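Local coordinates for protein DNA polymerase sliding clamp 2 (Sulfolobus tokodaii, PDB 3AIZ) that forms part of a ring around DNA, serving as a moving platform that tethers DNA polymerase and other proteins during replication, at residues I27-R38 with K119-E127. Numbering follows the deposited sequence.
Sequences ILNFTEDSIFSR and KTSIDQLTE
Asn29 and Arg38, on neighbouring strands of a β-hairpin, hold the extended chain 121-127 at two points. Asn29 OD1 accepts the backbone N of Asp123 at 3.1 Å, the donor standing above the amide's carbonyl plane. Farther along, Arg38 reaches to Gln124 and Asp123, its side chain crossing that of Asp123 at about a right angle, and donates two weak hydrogen bonds to Gln124 O, from NE at 3.1 Å and from NH2 at 3.0 Å. The same NE makes a salt bridge with Asp123 OD2 at 3.4 Å, the guanidinium and carboxylate planes only 15° apart; a bend at chi2 (102°) turns the arginine into this position, and Thr126 lies over one guanidinium face.

Between these polar grips sits the Phe36 ring. Asn29 CB covers one face and Leu125 CD2 the other, while Asp123 O meets the edge near the ring plane, 3.4 Å from CE2. Leu125 CD1 also packs on the aliphatic CB and CG of Arg38, and Ile122 reaches with CD1 to Thr31 CG2.

Behind the first shell, Asn29 and Phe36 form a hydrogen-bonded antiparallel pair, and Asn29 ND2 adds a weak bond to Phe36 O that helps orient the amide. Ile49 of strand 46-53 touches both Arg38 and Leu125. After strand 109-120 the chain leads to strand 134-138 of the second domain; 121-127 thus begins the PCNA interdomain connecting loop, fastened here to the N-terminal domain's hairpin 25-30/34-40.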
loop_
_atom_site.group_PDB
_atom_site.type_symbol
_atom_site.label_atom_id
_atom_site.label_comp_id
_atom_site.label_asym_id
_atom_site.label_seq_id
_atom_site.Cartn_x
_atom_site.Cartn_y
_atom_site.Cartn_z
ATOM N N ILE A 27 -24.783 -20.977 -21.400
ATOM C CA ILE A 27 -25.000 -21.183 -22.824
ATOM C C ILE A 27 -25.358 -19.876 -23.519
ATOM O O ILE A 27 -26.462 -19.358 -23.355
ATOM C CB ILE A 27 -26.109 -22.217 -23.085
ATOM C CG1 ILE A 27 -25.708 -23.582 -22.523
ATOM C CG2 ILE A 27 -26.399 -22.323 -24.574
ATOM C CD1 ILE A 27 -26.720 -24.674 -22.792
ATOM N N LEU A 28 -24.412 -19.341 -24.285
ATOM C CA LEU A 28 -24.665 -18.164 -25.103
ATOM C C LEU A 28 -25.442 -18.558 -26.350
ATOM O O LEU A 28 -24.959 -19.339 -27.170
ATOM C CB LEU A 28 -23.355 -17.491 -25.509
ATOM C CG LEU A 28 -22.692 -16.539 -24.515
ATOM C CD1 LEU A 28 -21.332 -16.111 -25.034
ATOM C CD2 LEU A 28 -23.576 -15.327 -24.263
ATOM N N ASN A 29 -26.647 -18.019 -26.490
ATOM C CA ASN A 29 -27.482 -18.313 -27.645
ATOM C C ASN A 29 -27.427 -17.200 -28.684
ATOM O O ASN A 29 -27.819 -16.065 -28.412
ATOM C CB ASN A 29 -28.927 -18.563 -27.211
ATOM C CG ASN A 29 -29.050 -19.725 -26.245
ATOM O OD1 ASN A 29 -28.702 -20.859 -26.570
ATOM N ND2 ASN A 29 -29.551 -19.446 -25.048
ATOM N N PHE A 30 -26.931 -17.533 -29.870
ATOM C CA PHE A 30 -26.876 -16.583 -30.974
ATOM C C PHE A 30 -28.063 -16.786 -31.906
ATOM O O PHE A 30 -28.158 -17.803 -32.590
ATOM C CB PHE A 30 -25.570 -16.740 -31.754
ATOM C CG PHE A 30 -24.340 -16.443 -30.948
ATOM C CD1 PHE A 30 -23.743 -17.431 -30.183
ATOM C CD2 PHE A 30 -23.779 -15.178 -30.956
ATOM C CE1 PHE A 30 -22.609 -17.160 -29.440
ATOM C CE2 PHE A 30 -22.644 -14.902 -30.216
ATOM C CZ PHE A 30 -22.059 -15.895 -29.457
ATOM N N THR A 31 -28.969 -15.816 -31.926
ATOM C CA THR A 31 -30.141 -15.887 -32.788
ATOM C C THR A 31 -30.170 -14.689 -33.724
ATOM O O THR A 31 -29.302 -13.821 -33.659
ATOM C CB THR A 31 -31.449 -15.915 -31.975
ATOM O OG1 THR A 31 -31.727 -14.606 -31.464
ATOM C CG2 THR A 31 -31.343 -16.898 -30.823
ATOM N N GLU A 32 -31.175 -14.644 -34.592
ATOM C CA GLU A 32 -31.309 -13.550 -35.543
ATOM C C GLU A 32 -31.681 -12.249 -34.839
ATOM O O GLU A 32 -31.262 -11.167 -35.251
ATOM C CB GLU A 32 -32.363 -13.887 -36.600
ATOM C CG GLU A 32 -32.559 -12.803 -37.651
ATOM C CD GLU A 32 -33.739 -13.078 -38.565
ATOM O OE1 GLU A 32 -34.558 -13.963 -38.233
ATOM O OE2 GLU A 32 -33.852 -12.406 -39.612
ATOM N N ASP A 33 -32.460 -12.361 -33.768
ATOM C CA ASP A 33 -33.001 -11.188 -33.092
ATOM C C ASP A 33 -32.190 -10.735 -31.877
ATOM O O ASP A 33 -32.334 -9.600 -31.424
ATOM C CB ASP A 33 -34.459 -11.426 -32.693
ATOM C CG ASP A 33 -35.378 -11.541 -33.893
ATOM O OD1 ASP A 33 -34.914 -11.286 -35.026
ATOM O OD2 ASP A 33 -36.566 -11.881 -33.704
ATOM N N SER A 34 -31.344 -11.616 -31.351
ATOM C CA SER A 34 -30.540 -11.262 -30.186
ATOM C C SER A 34 -29.582 -12.362 -29.754
ATOM O O SER A 34 -29.812 -13.544 -30.008
ATOM C CB SER A 34 -31.447 -10.913 -29.004
ATOM O OG SER A 34 -32.064 -12.077 -28.480
ATOM N N ILE A 35 -28.503 -11.955 -29.096
ATOM C CA ILE A 35 -27.657 -12.880 -28.364
ATOM C C ILE A 35 -28.201 -12.911 -26.947
ATOM O O ILE A 35 -28.491 -11.864 -26.372
ATOM C CB ILE A 35 -26.199 -12.404 -28.322
ATOM C CG1 ILE A 35 -25.649 -12.234 -29.739
ATOM C CG2 ILE A 35 -25.340 -13.378 -27.528
ATOM C CD1 ILE A 35 -24.234 -11.702 -29.777
ATOM N N PHE A 36 -28.357 -14.101 -26.382
ATOM C CA PHE A 36 -28.917 -14.196 -25.042
ATOM C C PHE A 36 -28.531 -15.477 -24.317
ATOM O O PHE A 36 -28.191 -16.482 -24.937
ATOM C CB PHE A 36 -30.440 -14.073 -25.089
ATOM C CG PHE A 36 -31.129 -15.284 -25.649
ATOM C CD1 PHE A 36 -31.471 -15.345 -26.990
ATOM C CD2 PHE A 36 -31.437 -16.361 -24.834
ATOM C CE1 PHE A 36 -32.106 -16.457 -27.505
ATOM C CE2 PHE A 36 -32.072 -17.475 -25.345
ATOM C CZ PHE A 36 -32.406 -17.523 -26.682
ATOM N N SER A 37 -28.596 -15.420 -22.992
ATOM C CA SER A 37 -28.362 -16.581 -22.150
ATOM C C SER A 37 -29.384 -16.571 -21.024
ATOM O O SER A 37 -29.615 -15.536 -20.402
ATOM C CB SER A 37 -26.946 -16.548 -21.578
ATOM O OG SER A 37 -26.694 -17.692 -20.783
ATOM N N ARG A 38 -30.007 -17.716 -20.770
ATOM C CA ARG A 38 -31.016 -17.798 -19.722
ATOM C C ARG A 38 -30.932 -19.114 -18.959
ATOM O O ARG A 38 -30.895 -20.191 -19.553
ATOM C CB ARG A 38 -32.421 -17.601 -20.300
ATOM C CG ARG A 38 -32.968 -18.789 -21.083
ATOM C CD ARG A 38 -33.972 -19.583 -20.255
ATOM N NE ARG A 38 -34.564 -20.683 -21.012
ATOM C CZ ARG A 38 -35.545 -21.458 -20.561
ATOM N NH1 ARG A 38 -36.052 -21.254 -19.352
ATOM N NH2 ARG A 38 -36.025 -22.436 -21.318
ATOM N N LYS A 119 -20.631 -26.878 -28.641
ATOM C CA LYS A 119 -21.680 -26.316 -29.485
ATOM C C LYS A 119 -22.952 -27.149 -29.383
ATOM O O LYS A 119 -22.915 -28.373 -29.516
ATOM C CB LYS A 119 -21.218 -26.224 -30.940
ATOM C CG LYS A 119 -20.113 -25.208 -31.175
ATOM C CD LYS A 119 -19.747 -25.123 -32.646
ATOM C CE LYS A 119 -18.655 -24.094 -32.883
ATOM N NZ LYS A 119 -18.235 -24.053 -34.311
ATOM N N THR A 120 -24.074 -26.481 -29.143
ATOM C CA THR A 120 -25.351 -27.164 -28.979
ATOM C C THR A 120 -26.467 -26.465 -29.745
ATOM O O THR A 120 -26.222 -25.550 -30.532
ATOM C CB THR A 120 -25.760 -27.245 -27.495
ATOM O OG1 THR A 120 -25.824 -25.924 -26.943
ATOM C CG2 THR A 120 -24.756 -28.072 -26.707
ATOM N N SER A 121 -27.695 -26.913 -29.512
ATOM C CA SER A 121 -28.866 -26.276 -30.094
ATOM C C SER A 121 -29.363 -25.182 -29.158
ATOM O O SER A 121 -29.293 -25.320 -27.935
ATOM C CB SER A 121 -29.968 -27.307 -30.348
ATOM O OG SER A 121 -30.280 -28.018 -29.164
ATOM N N ILE A 122 -29.863 -24.094 -29.735
ATOM C CA ILE A 122 -30.288 -22.940 -28.952
ATOM C C ILE A 122 -31.295 -23.295 -27.864
ATOM O O ILE A 122 -32.300 -23.959 -28.122
ATOM C CB ILE A 122 -30.885 -21.838 -29.845
ATOM C CG1 ILE A 122 -29.807 -21.260 -30.761
ATOM C CG2 ILE A 122 -31.501 -20.737 -28.995
ATOM C CD1 ILE A 122 -30.229 -19.998 -31.466
ATOM N N ASP A 123 -31.013 -22.849 -26.643
ATOM C CA ASP A 123 -31.940 -23.006 -25.533
ATOM C C ASP A 123 -33.009 -21.923 -25.612
ATOM O O ASP A 123 -32.753 -20.764 -25.282
ATOM C CB ASP A 123 -31.196 -22.913 -24.199
ATOM C CG ASP A 123 -32.125 -23.017 -23.004
ATOM O OD1 ASP A 123 -33.161 -23.709 -23.114
ATOM O OD2 ASP A 123 -31.817 -22.410 -21.957
ATOM N N GLN A 124 -34.204 -22.304 -26.054
ATOM C CA GLN A 124 -35.294 -21.353 -26.263
ATOM C C GLN A 124 -35.589 -20.499 -25.030
ATOM O O GLN A 124 -35.605 -20.995 -23.903
ATOM C CB GLN A 124 -36.560 -22.080 -26.718
ATOM C CG GLN A 124 -36.423 -22.772 -28.065
ATOM C CD GLN A 124 -36.190 -21.796 -29.204
ATOM O OE1 GLN A 124 -36.309 -20.582 -29.029
ATOM N NE2 GLN A 124 -35.860 -22.323 -30.378
ATOM N N LEU A 125 -35.823 -19.211 -25.262
ATOM C CA LEU A 125 -36.113 -18.268 -24.189
ATOM C C LEU A 125 -37.592 -18.311 -23.817
ATOM O O LEU A 125 -38.441 -17.803 -24.551
ATOM C CB LEU A 125 -35.716 -16.852 -24.613
ATOM C CG LEU A 125 -35.760 -15.762 -23.543
ATOM C CD1 LEU A 125 -34.941 -16.180 -22.336
ATOM C CD2 LEU A 125 -35.259 -14.438 -24.104
ATOM N N THR A 126 -37.896 -18.917 -22.673
ATOM C CA THR A 126 -39.280 -19.091 -22.249
ATOM C C THR A 126 -39.642 -18.193 -21.067
ATOM O O THR A 126 -39.735 -18.657 -19.930
ATOM C CB THR A 126 -39.569 -20.557 -21.870
ATOM O OG1 THR A 126 -39.002 -21.429 -22.856
ATOM C CG2 THR A 126 -41.070 -20.803 -21.776
ATOM N N GLU A 127 -39.846 -16.908 -21.342
ATOM C CA GLU A 127 -40.280 -15.966 -20.316
ATOM C C GLU A 127 -41.745 -16.205 -19.968
ATOM O O GLU A 127 -42.545 -16.545 -20.838
ATOM C CB GLU A 127 -40.098 -14.521 -20.793
ATOM C CG GLU A 127 -38.676 -14.143 -21.176
ATOM C CD GLU A 127 -38.536 -12.663 -21.495
ATOM O OE1 GLU A 127 -39.198 -11.843 -20.822
ATOM O OE2 GLU A 127 -37.762 -12.317 -22.414
#